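Local coordinates for antibiotic resistance protein (Deinococcus radiodurans, PDB 2VLI) that probably transfers a phosphate group from a nucleotide to tunicamycin, as a P-loop phosphotransferase that confers resistance to this antibiotic, at residues Leu66-Gln70 with Gly98-Leu104; Ile86-His92 with Glu141-Phe147; His108-Pro114 with Phe147-Thr153. All coordinates share one frame; numbering follows the deposited sequence.

Interaction 1: residues Leu66-Gln70 with Gly98-Leu104; sequences LDALQ and GLKDRGL
A Schellman motif ends helix 89-101 where it packs against helix 61-75: Leu-104 N bonds back to Leu-99 O, Gly-103 N to Lys-100 O, and Gly-103 takes positive phi as the C-prime residue. Arg-102, the first residue to leave helical geometry, gives the largest share of the contact. Its chain is extended from CG to NE and crosses Leu-66 at about a right angle, and Leu-66 CB lies 3.5 Å above one face of the guanidinium, toward its rim, nearest Arg-102 NE. Asp-67 sits at the edge of that group in a side-on salt bridge: Arg-102 NE at 2.9 Å and Arg-102 NH2 at 3.1 Å both donate to Asp-67 OD1, from the same face of the carboxylate. The remaining nitrogen, Arg-102 NH1, turns back to Gly-98 O at 3.0 Å, which fixes the rotation of the group. Gln-70, extended beyond CG, runs across the aliphatic part of Arg-102, with Gln-70 NE2 3.6 Å from Arg-102 CB. On the buried side, Leu-99 CD2 meets Leu-66 CD2 at 3.7 Å and Leu-69 CD2 at 3.8 Å, while Leu-104 CD1 rests on Gln-70 CA. Leu-69 continues inward to Trp-9, Leu-80 and Val-82, and Leu-104 reaches Ile-7, so the helix pair lies over strands 7-11 and 80-84.

Interaction 2: residues Ile86-His92 with Glu141-Phe147; sequences ISDTARH and ELRGEQF. With CD (cadmium ion), chain C.
Thr-89 OG1 joins the two segments through two hydrogen bonds. Thr-89 OG1 donates to Glu-141 OE2 at 2.8 Å, meeting that oxygen nearly along its C-O axis, and accepts from Gln-146 NE2 at 3.0 Å, lying 27° out of the amide plane. Glu-141 gets there by an extended chain, with CG anti to the backbone N (chi1 170°); Gln-146 instead bends at chi2 and crosses Thr-89 at about a right angle, bringing NE2 to its hydroxyl. The aromatic part is an edge-to-face pair: Phe-147 turns its edge to the face of His-92, centroids 4.7 Å apart and planes at 51°, with Phe-147 CD1 over the centre of the imidazole. Phe-147 also meets backbone and aliphatic groups. Ser-87 O lies at its edge, 3.4 Å from Phe-147 CZ, and Leu-142 CD2 covers the centre of one face, 3.9 Å above the ring plane; Leu-142 CD2 is also 3.7 Å from Ile-86 O. Farther along, Glu-145 binds cadmium through both carboxylate oxygens. The contact joins the start of helix 89-101 to Glu-141 and Leu-142 of helix 132-142 and to the 3-10 turn 145-147 that follows, beside Asn-11 of strand 7-11, and Glu-141 of the second subunit approaches Glu-141 and Gln-146 at the dimer interface.

Interaction 3: residues His108-Pro114 with Phe147-Thr153; sequences HFTLIAP and FQTHIDT. With CD (cadmium ion), chain C.
Backbone hydrogen bonds hold strands 108-112 and 150-152 side by side in parallel. Thr-149 N donates to His-108 O, Thr-110 N to Thr-149 O (2.8 Å), Ile-151 N to Thr-110 O, Ile-112 N to Ile-151 O and Thr-153 N to Ile-112 O (3.0 Å). A cis peptide precedes Thr-149, just where this pairing begins. One side chain adds to it: Thr-110 OG1, set anti to its own carbonyl carbon (chi1 -65°), donates from there to Phe-147 O at 2.9 Å, in the carbonyl plane and on a lone pair, tying the end of the 3-10 turn to the strand.

Apolar groups gather on both faces of the sheet. Leu-111 and Ile-151 lie side by side, pointing the same way, with Leu-111 CD2 4.0 Å from Ile-151 CB. Nearby, Phe-109 CD1 touches Ile-151 CG1 at 3.7 Å, while Thr-149 CG2 meets the edge of the Phe-109 ring. On the face of Thr-110 and Ile-112, Ile-112 CD1 comes to 3.6 Å from His-150 CD2.

Three waters bridge the margins: one between His-108 ND1 and Gln-148 O, one between His-108 O and Thr-149 OG1, and one between Ile-112 O and Asp-152 OD1, an oxygen that also accepts from Ala-154 N.

Cadmium is bound by His-150 ND1 at 2.3 Å. The other ring nitrogen, NE2, donates to Leu-142 O, so both nitrogens are engaged and the ring's rotation is set. This pairing implies that ND1 offers its lone pair to the metal while NE2 carries the proton; its hydrogen bond to the Leu-142 carbonyl would probably make the imidazole a somewhat stronger donor to cadmium.

In the fold
Interactions 2 and 3 are neighbours, their centres 11 Å apart, and share Phe-147, whose ring serves interaction 2 and whose carbonyl serves interaction 3. The cadmium ion spans them too: Glu-145 comes from 141-147 and His-150 from 147-153. Interaction 1 stands apart, centred 19 Å from interaction 2 and 22 Å from interaction 3. Helix 89-101 connects it to interaction 2, which uses the start of that helix while interaction 1 uses its end; the chain then leads directly into strand 107-112 of interaction 3. Interaction 3 is itself part of the five-stranded parallel sheet of this P-loop NTPase fold, at its edge strand 150-152, while interaction 1 packs helices over strands 7-11 and 80-84.

Interaction 1: residues Leu66-Gln70 with Gly98-Leu104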
loop_
_atom_site.group_PDB
_atom_site.type_symbol
_atom_site.label_atom_id
_atom_site.label_comp_id
_atom_site.label_asym_id
_atom_site.label_seq_id
_atom_site.Cartn_x
_atom_site.Cartn_y
_atom_site.Cartn_z
ATOM N N LEU A 66 -12.944 17.031 -0.136
ATOM C CA LEU A 66 -13.492 16.813 -1.470
ATOM C C LEU A 66 -14.745 17.659 -1.733
ATOM O O LEU A 66 -14.973 18.136 -2.837
ATOM C CB LEU A 66 -13.803 15.332 -1.692
ATOM C CG LEU A 66 -12.629 14.315 -1.880
ATOM C CD1 LEU A 66 -13.183 12.871 -2.028
ATOM C CD2 LEU A 66 -11.701 14.717 -3.008
ATOM N N ASP A 67 -15.572 17.839 -0.712
ATOM C CA ASP A 67 -16.638 18.854 -0.795
ATOM C C ASP A 67 -16.085 20.247 -1.100
ATOM O O ASP A 67 -16.606 20.948 -1.955
ATOM C CB ASP A 67 -17.387 18.896 0.508
ATOM C CG ASP A 67 -18.182 17.651 0.761
ATOM O OD1 ASP A 67 -18.391 16.829 -0.178
ATOM O OD2 ASP A 67 -18.582 17.493 1.924
ATOM N N ALA A 68 -15.083 20.685 -0.341
ATOM C CA ALA A 68 -14.427 21.949 -0.641
ATOM C C ALA A 68 -13.878 22.038 -2.077
ATOM O O ALA A 68 -13.959 23.076 -2.721
ATOM C CB ALA A 68 -13.307 22.195 0.345
ATOM N N LEU A 69 -13.234 20.963 -2.528
ATOM C CA LEU A 69 -12.686 20.854 -3.872
ATOM C C LEU A 69 -13.761 21.002 -4.942
ATOM O O LEU A 69 -13.570 21.713 -5.924
ATOM C CB LEU A 69 -11.961 19.510 -4.062
ATOM C CG LEU A 69 -11.182 19.322 -5.361
ATOM C CD1 LEU A 69 -10.186 20.479 -5.551
ATOM C CD2 LEU A 69 -10.476 17.957 -5.363
ATOM N N GLN A 70 -14.881 20.338 -4.745
ATOM C CA GLN A 70 -16.010 20.468 -5.654
ATOM C C GLN A 70 -16.466 21.931 -5.772
ATOM O O GLN A 70 -16.621 22.439 -6.865
ATOM C CB GLN A 70 -17.135 19.605 -5.154
ATOM C CG GLN A 70 -18.351 19.490 -6.047
ATOM C CD GLN A 70 -19.357 18.535 -5.430
ATOM O OE1 GLN A 70 -19.430 18.401 -4.205
ATOM N NE2 GLN A 70 -20.112 17.852 -6.258
ATOM N N GLY A 98 -14.515 9.028 -4.133
ATOM C CA GLY A 98 -15.096 10.309 -3.731
ATOM C C GLY A 98 -15.152 11.354 -4.817
ATOM O O GLY A 98 -16.160 12.020 -4.954
ATOM N N LEU A 99 -14.083 11.506 -5.600
ATOM C CA LEU A 99 -14.092 12.426 -6.733
ATOM C C LEU A 99 -15.193 12.052 -7.730
ATOM O O LEU A 99 -15.986 12.892 -8.166
ATOM C CB LEU A 99 -12.751 12.431 -7.474
ATOM C CG LEU A 99 -11.616 13.099 -6.706
ATOM C CD1 LEU A 99 -10.347 12.699 -7.324
ATOM C CD2 LEU A 99 -11.799 14.610 -6.670
ATOM N N LYS A 100 -15.203 10.781 -8.082
ATOM C CA LYS A 100 -16.142 10.247 -9.063
ATOM C C LYS A 100 -17.586 10.549 -8.605
ATOM O O LYS A 100 -18.320 11.160 -9.368
ATOM C CB LYS A 100 -15.906 8.753 -9.222
ATOM C CG LYS A 100 -16.382 8.204 -10.543
ATOM C CD LYS A 100 -16.851 6.764 -10.403
ATOM C CE LYS A 100 -17.208 6.201 -11.786
ATOM N NZ LYS A 100 -18.349 6.937 -12.468
ATOM N N ASP A 101 -17.916 10.185 -7.354
ATOM C CA ASP A 101 -19.218 10.491 -6.646
ATOM C C ASP A 101 -19.681 11.940 -6.774
ATOM O O ASP A 101 -20.883 12.226 -6.941
ATOM C CB ASP A 101 -19.108 10.219 -5.134
ATOM C CG ASP A 101 -18.945 8.737 -4.791
ATOM O OD1 ASP A 101 -18.971 7.908 -5.722
ATOM O OD2 ASP A 101 -18.761 8.411 -3.587
ATOM N N ARG A 102 -18.718 12.844 -6.681
ATOM C CA ARG A 102 -18.939 14.284 -6.759
ATOM C C ARG A 102 -18.928 14.793 -8.175
ATOM O O ARG A 102 -18.933 16.010 -8.414
ATOM C CB ARG A 102 -17.884 15.011 -5.923
ATOM C CG ARG A 102 -18.159 14.859 -4.461
ATOM C CD ARG A 102 -16.984 15.242 -3.632
ATOM N NE ARG A 102 -17.283 15.038 -2.224
ATOM C CZ ARG A 102 -17.262 13.891 -1.579
ATOM N NH1 ARG A 102 -16.885 12.771 -2.174
ATOM N NH2 ARG A 102 -17.538 13.873 -0.297
ATOM N N GLY A 103 -18.844 13.858 -9.110
ATOM C CA GLY A 103 -18.839 14.159 -10.522
ATOM C C GLY A 103 -17.613 14.879 -10.995
ATOM O O GLY A 103 -17.674 15.557 -11.993
ATOM N N LEU A 104 -16.484 14.724 -10.306
ATOM C CA LEU A 104 -15.301 15.496 -10.639
ATOM C C LEU A 104 -14.344 14.602 -11.437
ATOM O O LEU A 104 -13.979 13.510 -10.988
ATOM C CB LEU A 104 -14.642 15.986 -9.356
ATOM C CG LEU A 104 -15.281 17.150 -8.599
ATOM C CD1 LEU A 104 -14.626 17.335 -7.242
ATOM C CD2 LEU A 104 -15.145 18.427 -9.425
#

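Interaction 2: residues Ile86-His92 with Glu141-Phe147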
loop_
_atom_site.group_PDB
_atom_site.type_symbol
_atom_site.label_atom_id
_atom_site.label_comp_id
_atom_site.label_asym_id
_atom_site.label_seq_id
_atom_site.Cartn_x
_atom_site.Cartn_y
_atom_site.Cartn_z
ATOM N N ILE A 86 -0.011 10.875 -0.684
ATOM C CA ILE A 86 -0.774 9.763 -0.154
ATOM C C ILE A 86 -0.039 8.473 -0.556
ATOM O O ILE A 86 0.316 8.308 -1.702
ATOM C CB ILE A 86 -2.173 9.689 -0.727
ATOM C CG1 ILE A 86 -2.998 10.950 -0.368
ATOM C CG2 ILE A 86 -2.874 8.429 -0.248
ATOM C CD1 ILE A 86 -3.535 10.967 1.016
ATOM N N SER A 87 0.091 7.558 0.407
ATOM C CA SER A 87 0.781 6.271 0.227
ATOM C C SER A 87 -0.137 5.083 0.389
ATOM O O SER A 87 0.144 4.027 -0.187
ATOM C CB SER A 87 1.941 6.183 1.234
ATOM O OG SER A 87 1.521 6.448 2.599
ATOM N N ASP A 88 -1.215 5.266 1.141
ATOM C CA ASP A 88 -2.212 4.260 1.511
ATOM C C ASP A 88 -3.053 3.990 0.281
ATOM O O ASP A 88 -3.664 4.895 -0.264
ATOM C CB ASP A 88 -3.101 4.785 2.695
ATOM C CG ASP A 88 -4.066 3.716 3.288
ATOM O OD1 ASP A 88 -5.179 3.455 2.745
ATOM O OD2 ASP A 88 -3.748 3.129 4.359
ATOM N N THR A 89 -3.054 2.738 -0.166
ATOM C CA THR A 89 -3.856 2.323 -1.271
ATOM C C THR A 89 -5.342 2.509 -0.929
ATOM O O THR A 89 -6.137 2.924 -1.744
ATOM C CB THR A 89 -3.568 0.847 -1.603
ATOM O OG1 THR A 89 -2.266 0.756 -2.193
ATOM C CG2 THR A 89 -4.648 0.297 -2.507
ATOM N N ALA A 90 -5.714 2.204 0.301
ATOM C CA ALA A 90 -7.098 2.351 0.725
ATOM C C ALA A 90 -7.539 3.853 0.740
ATOM O O ALA A 90 -8.609 4.179 0.236
ATOM C CB ALA A 90 -7.320 1.688 2.114
ATOM N N ARG A 91 -6.722 4.740 1.284
ATOM C CA ARG A 91 -7.034 6.193 1.246
ATOM C C ARG A 91 -7.057 6.695 -0.213
ATOM O O ARG A 91 -7.927 7.455 -0.576
ATOM C CB ARG A 91 -6.070 7.059 2.072
ATOM C CG ARG A 91 -6.447 7.225 3.589
ATOM C CD ARG A 91 -5.612 8.309 4.336
ATOM N NE ARG A 91 -4.200 8.045 4.112
ATOM C CZ ARG A 91 -3.170 8.915 4.119
ATOM N NH1 ARG A 91 -3.301 10.212 4.387
ATOM N NH2 ARG A 91 -1.961 8.445 3.821
ATOM N N HIS A 92 -6.121 6.229 -1.049
ATOM C CA HIS A 92 -6.126 6.588 -2.475
ATOM C C HIS A 92 -7.449 6.197 -3.143
ATOM O O HIS A 92 -8.032 6.974 -3.890
ATOM C CB HIS A 92 -4.928 5.942 -3.208
ATOM C CG HIS A 92 -4.867 6.264 -4.669
ATOM N ND1 HIS A 92 -4.479 7.508 -5.146
ATOM C CD2 HIS A 92 -5.178 5.517 -5.757
ATOM C CE1 HIS A 92 -4.555 7.501 -6.472
ATOM N NE2 HIS A 92 -4.968 6.306 -6.868
ATOM N N GLU A 141 5.858 1.074 -3.235
ATOM C CA GLU A 141 4.362 1.101 -3.194
ATOM C C GLU A 141 3.762 2.034 -4.221
ATOM O O GLU A 141 2.809 1.665 -4.912
ATOM C CB GLU A 141 3.778 1.424 -1.821
ATOM C CG GLU A 141 2.229 1.692 -1.928
ATOM C CD GLU A 141 1.409 1.515 -0.673
ATOM O OE1 GLU A 141 1.995 1.649 0.403
ATOM O OE2 GLU A 141 0.126 1.290 -0.826
ATOM N N LEU A 142 4.331 3.245 -4.382
ATOM C CA LEU A 142 3.824 4.166 -5.371
ATOM C C LEU A 142 3.868 3.713 -6.848
ATOM O O LEU A 142 3.112 4.208 -7.686
ATOM C CB LEU A 142 4.515 5.549 -5.228
ATOM C CG LEU A 142 4.250 6.277 -3.905
ATOM C CD1 LEU A 142 5.116 7.577 -3.704
ATOM C CD2 LEU A 142 2.831 6.636 -3.842
ATOM N N ARG A 143 4.815 2.843 -7.143
ATOM C CA ARG A 143 4.988 2.233 -8.449
ATOM C C ARG A 143 3.907 1.190 -8.781
ATOM O O ARG A 143 3.864 0.721 -9.906
ATOM C CB ARG A 143 6.320 1.571 -8.558
ATOM C CG ARG A 143 7.519 2.515 -8.712
ATOM C CD ARG A 143 8.763 1.674 -8.601
ATOM N NE ARG A 143 9.977 2.482 -8.715
ATOM C CZ ARG A 143 10.539 2.846 -9.863
ATOM N NH1 ARG A 143 10.054 2.446 -11.022
ATOM N NH2 ARG A 143 11.627 3.626 -9.857
ATOM N N GLY A 144 3.028 0.877 -7.830
ATOM C CA GLY A 144 1.897 -0.028 -8.086
ATOM C C GLY A 144 0.935 0.604 -9.071
ATOM O O GLY A 144 0.743 1.820 -9.053
ATOM N N GLU A 145 0.268 -0.206 -9.894
ATOM C CA GLU A 145 -0.700 0.340 -10.819
ATOM C C GLU A 145 -1.955 0.933 -10.184
ATOM O O GLU A 145 -2.648 1.649 -10.853
ATOM C CB GLU A 145 -0.978 -0.575 -12.003
ATOM C CG GLU A 145 0.210 -0.773 -12.861
ATOM C CD GLU A 145 0.808 0.549 -13.407
ATOM O OE1 GLU A 145 0.117 1.429 -13.858
ATOM O OE2 GLU A 145 1.999 0.635 -13.452
ATOM N N GLN A 146 -2.243 0.666 -8.907
ATOM C CA GLN A 146 -3.365 1.352 -8.219
ATOM C C GLN A 146 -3.101 2.899 -8.143
ATOM O O GLN A 146 -3.995 3.721 -7.951
ATOM C CB GLN A 146 -3.539 0.790 -6.809
ATOM C CG GLN A 146 -2.482 1.149 -5.705
ATOM C CD GLN A 146 -1.243 0.287 -5.727
ATOM O OE1 GLN A 146 -0.951 -0.350 -6.733
ATOM N NE2 GLN A 146 -0.495 0.257 -4.599
ATOM N N PHE A 147 -1.860 3.269 -8.373
ATOM C CA PHE A 147 -1.446 4.713 -8.361
ATOM C C PHE A 147 -1.274 5.366 -9.777
ATOM O O PHE A 147 -0.865 6.500 -9.877
ATOM C CB PHE A 147 -0.163 4.849 -7.521
ATOM C CG PHE A 147 -0.403 4.882 -6.055
ATOM C CD1 PHE A 147 -1.102 5.930 -5.479
ATOM C CD2 PHE A 147 0.089 3.879 -5.231
ATOM C CE1 PHE A 147 -1.366 5.907 -4.113
ATOM C CE2 PHE A 147 -0.125 3.888 -3.878
ATOM C CZ PHE A 147 -0.867 4.915 -3.316
HETATM CD CD CD C . 2.290 2.637 -14.600
#

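Interaction 3: residues His108-Pro114 with Phe147-Thr153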
loop_
_atom_site.group_PDB
_atom_site.type_symbol
_atom_site.label_atom_id
_atom_site.label_comp_id
_atom_site.label_asym_id
_atom_site.label_seq_id
_atom_site.Cartn_x
_atom_site.Cartn_y
_atom_site.Cartn_z
ATOM N N HIS A 108 -5.132 12.693 -12.735
ATOM C CA HIS A 108 -4.410 12.259 -11.606
ATOM C C HIS A 108 -3.114 11.521 -11.957
ATOM O O HIS A 108 -3.087 10.607 -12.800
ATOM C CB HIS A 108 -5.284 11.465 -10.686
ATOM C CG HIS A 108 -5.941 10.295 -11.306
ATOM N ND1 HIS A 108 -5.359 9.049 -11.333
ATOM C CD2 HIS A 108 -7.154 10.162 -11.892
ATOM C CE1 HIS A 108 -6.190 8.195 -11.912
ATOM N NE2 HIS A 108 -7.294 8.848 -12.248
ATOM N N PHE A 109 -2.069 11.944 -11.280
ATOM C CA PHE A 109 -0.711 11.503 -11.503
ATOM C C PHE A 109 -0.063 11.175 -10.207
ATOM O O PHE A 109 -0.336 11.842 -9.177
ATOM C CB PHE A 109 0.119 12.640 -12.146
ATOM C CG PHE A 109 -0.402 13.107 -13.451
ATOM C CD1 PHE A 109 -0.229 12.328 -14.598
ATOM C CD2 PHE A 109 -1.133 14.303 -13.551
ATOM C CE1 PHE A 109 -0.714 12.747 -15.806
ATOM C CE2 PHE A 109 -1.631 14.721 -14.759
ATOM C CZ PHE A 109 -1.422 13.978 -15.890
ATOM N N THR A 110 0.861 10.201 -10.241
ATOM C CA THR A 110 1.764 9.886 -9.124
ATOM C C THR A 110 3.207 9.997 -9.628
ATOM O O THR A 110 3.547 9.435 -10.658
ATOM C CB THR A 110 1.462 8.489 -8.548
ATOM O OG1 THR A 110 0.146 8.505 -7.972
ATOM C CG2 THR A 110 2.465 8.043 -7.455
ATOM N N LEU A 111 4.004 10.811 -8.944
ATOM C CA LEU A 111 5.417 10.988 -9.285
ATOM C C LEU A 111 6.213 9.857 -8.772
ATOM O O LEU A 111 6.227 9.586 -7.572
ATOM C CB LEU A 111 5.954 12.269 -8.695
ATOM C CG LEU A 111 5.121 13.484 -9.064
ATOM C CD1 LEU A 111 5.766 14.779 -8.607
ATOM C CD2 LEU A 111 4.834 13.513 -10.558
ATOM N N ILE A 112 6.909 9.195 -9.700
ATOM C CA ILE A 112 7.895 8.175 -9.375
ATOM C C ILE A 112 9.286 8.804 -9.384
ATOM O O ILE A 112 9.871 9.033 -10.435
ATOM C CB ILE A 112 7.870 7.018 -10.377
ATOM C CG1 ILE A 112 6.445 6.454 -10.515
ATOM C CG2 ILE A 112 8.918 5.947 -9.983
ATOM C CD1 ILE A 112 5.760 6.221 -9.156
ATOM N N ALA A 113 9.807 9.061 -8.204
ATOM C CA ALA A 113 11.025 9.800 -8.069
ATOM C C ALA A 113 12.148 8.890 -7.634
ATOM O O ALA A 113 11.911 7.928 -6.921
ATOM C CB ALA A 113 10.834 10.936 -7.067
ATOM N N PRO A 114 13.399 9.208 -8.052
ATOM C CA PRO A 114 14.565 8.438 -7.660
ATOM C C PRO A 114 14.822 8.446 -6.154
ATOM O O PRO A 114 14.618 9.481 -5.477
ATOM C CB PRO A 114 15.712 9.140 -8.403
ATOM C CG PRO A 114 15.054 9.739 -9.576
ATOM C CD PRO A 114 13.752 10.262 -9.022
ATOM N N PHE A 147 -1.860 3.269 -8.373
ATOM C CA PHE A 147 -1.446 4.713 -8.361
ATOM C C PHE A 147 -1.274 5.366 -9.777
ATOM O O PHE A 147 -0.865 6.500 -9.877
ATOM C CB PHE A 147 -0.163 4.849 -7.521
ATOM C CG PHE A 147 -0.403 4.882 -6.055
ATOM C CD1 PHE A 147 -1.102 5.930 -5.479
ATOM C CD2 PHE A 147 0.089 3.879 -5.231
ATOM C CE1 PHE A 147 -1.366 5.907 -4.113
ATOM C CE2 PHE A 147 -0.125 3.888 -3.878
ATOM C CZ PHE A 147 -0.867 4.915 -3.316
ATOM N N GLN A 148 -1.653 4.687 -10.872
ATOM C CA GLN A 148 -1.549 5.276 -12.208
ATOM C C GLN A 148 -2.443 6.540 -12.317
ATOM O O GLN A 148 -3.444 6.656 -11.601
ATOM C CB GLN A 148 -1.794 4.210 -13.289
ATOM C CG GLN A 148 -3.211 3.764 -13.371
ATOM C CD GLN A 148 -3.511 2.502 -14.240
ATOM O OE1 GLN A 148 -4.652 2.347 -14.632
ATOM N NE2 GLN A 148 -2.523 1.631 -14.527
ATOM N N THR A 149 -2.094 7.549 -13.112
ATOM C CA THR A 149 -0.988 7.561 -14.078
ATOM C C THR A 149 0.350 7.906 -13.435
ATOM O O THR A 149 0.451 8.855 -12.701
ATOM C CB THR A 149 -1.333 8.609 -15.147
ATOM O OG1 THR A 149 -2.488 8.139 -15.852
ATOM C CG2 THR A 149 -0.131 8.899 -16.127
ATOM N N HIS A 150 1.361 7.105 -13.708
ATOM C CA HIS A 150 2.704 7.307 -13.256
ATOM C C HIS A 150 3.450 8.295 -14.134
ATOM O O HIS A 150 3.331 8.272 -15.344
ATOM C CB HIS A 150 3.453 5.960 -13.253
ATOM C CG HIS A 150 2.960 4.982 -12.224
ATOM N ND1 HIS A 150 2.437 3.747 -12.542
ATOM C CD2 HIS A 150 2.863 5.088 -10.879
ATOM C CE1 HIS A 150 2.095 3.117 -11.432
ATOM N NE2 HIS A 150 2.316 3.912 -10.406
ATOM N N ILE A 151 4.228 9.164 -13.497
ATOM C CA ILE A 151 5.162 10.071 -14.215
ATOM C C ILE A 151 6.521 9.838 -13.579
ATOM O O ILE A 151 6.709 10.087 -12.405
ATOM C CB ILE A 151 4.798 11.549 -14.028
ATOM C CG1 ILE A 151 3.439 11.878 -14.623
ATOM C CG2 ILE A 151 5.939 12.498 -14.644
ATOM C CD1 ILE A 151 3.395 12.009 -16.061
ATOM N N ASP A 152 7.471 9.295 -14.326
ATOM C CA ASP A 152 8.784 9.023 -13.752
ATOM C C ASP A 152 9.608 10.256 -13.974
ATOM O O ASP A 152 9.716 10.727 -15.104
ATOM C CB ASP A 152 9.445 7.858 -14.465
ATOM C CG ASP A 152 10.695 7.335 -13.753
ATOM O OD1 ASP A 152 11.582 8.129 -13.242
ATOM O OD2 ASP A 152 10.752 6.086 -13.644
ATOM N N THR A 153 10.204 10.772 -12.910
ATOM C CA THR A 153 10.851 12.070 -12.943
ATOM C C THR A 153 12.368 11.932 -13.064
ATOM O O THR A 153 13.087 12.943 -13.101
ATOM C CB THR A 153 10.516 12.907 -11.666
ATOM O OG1 THR A 153 11.043 12.278 -10.501
ATOM C CG2 THR A 153 9.026 13.075 -11.499
HETATM CD CD CD C . 2.290 2.637 -14.600
HETATM O O HOH W 1 -3.187 8.582 -9.582
HETATM O O HOH W 2 -4.743 9.038 -14.616
HETATM O O HOH W 3 12.376 7.681 -10.918
#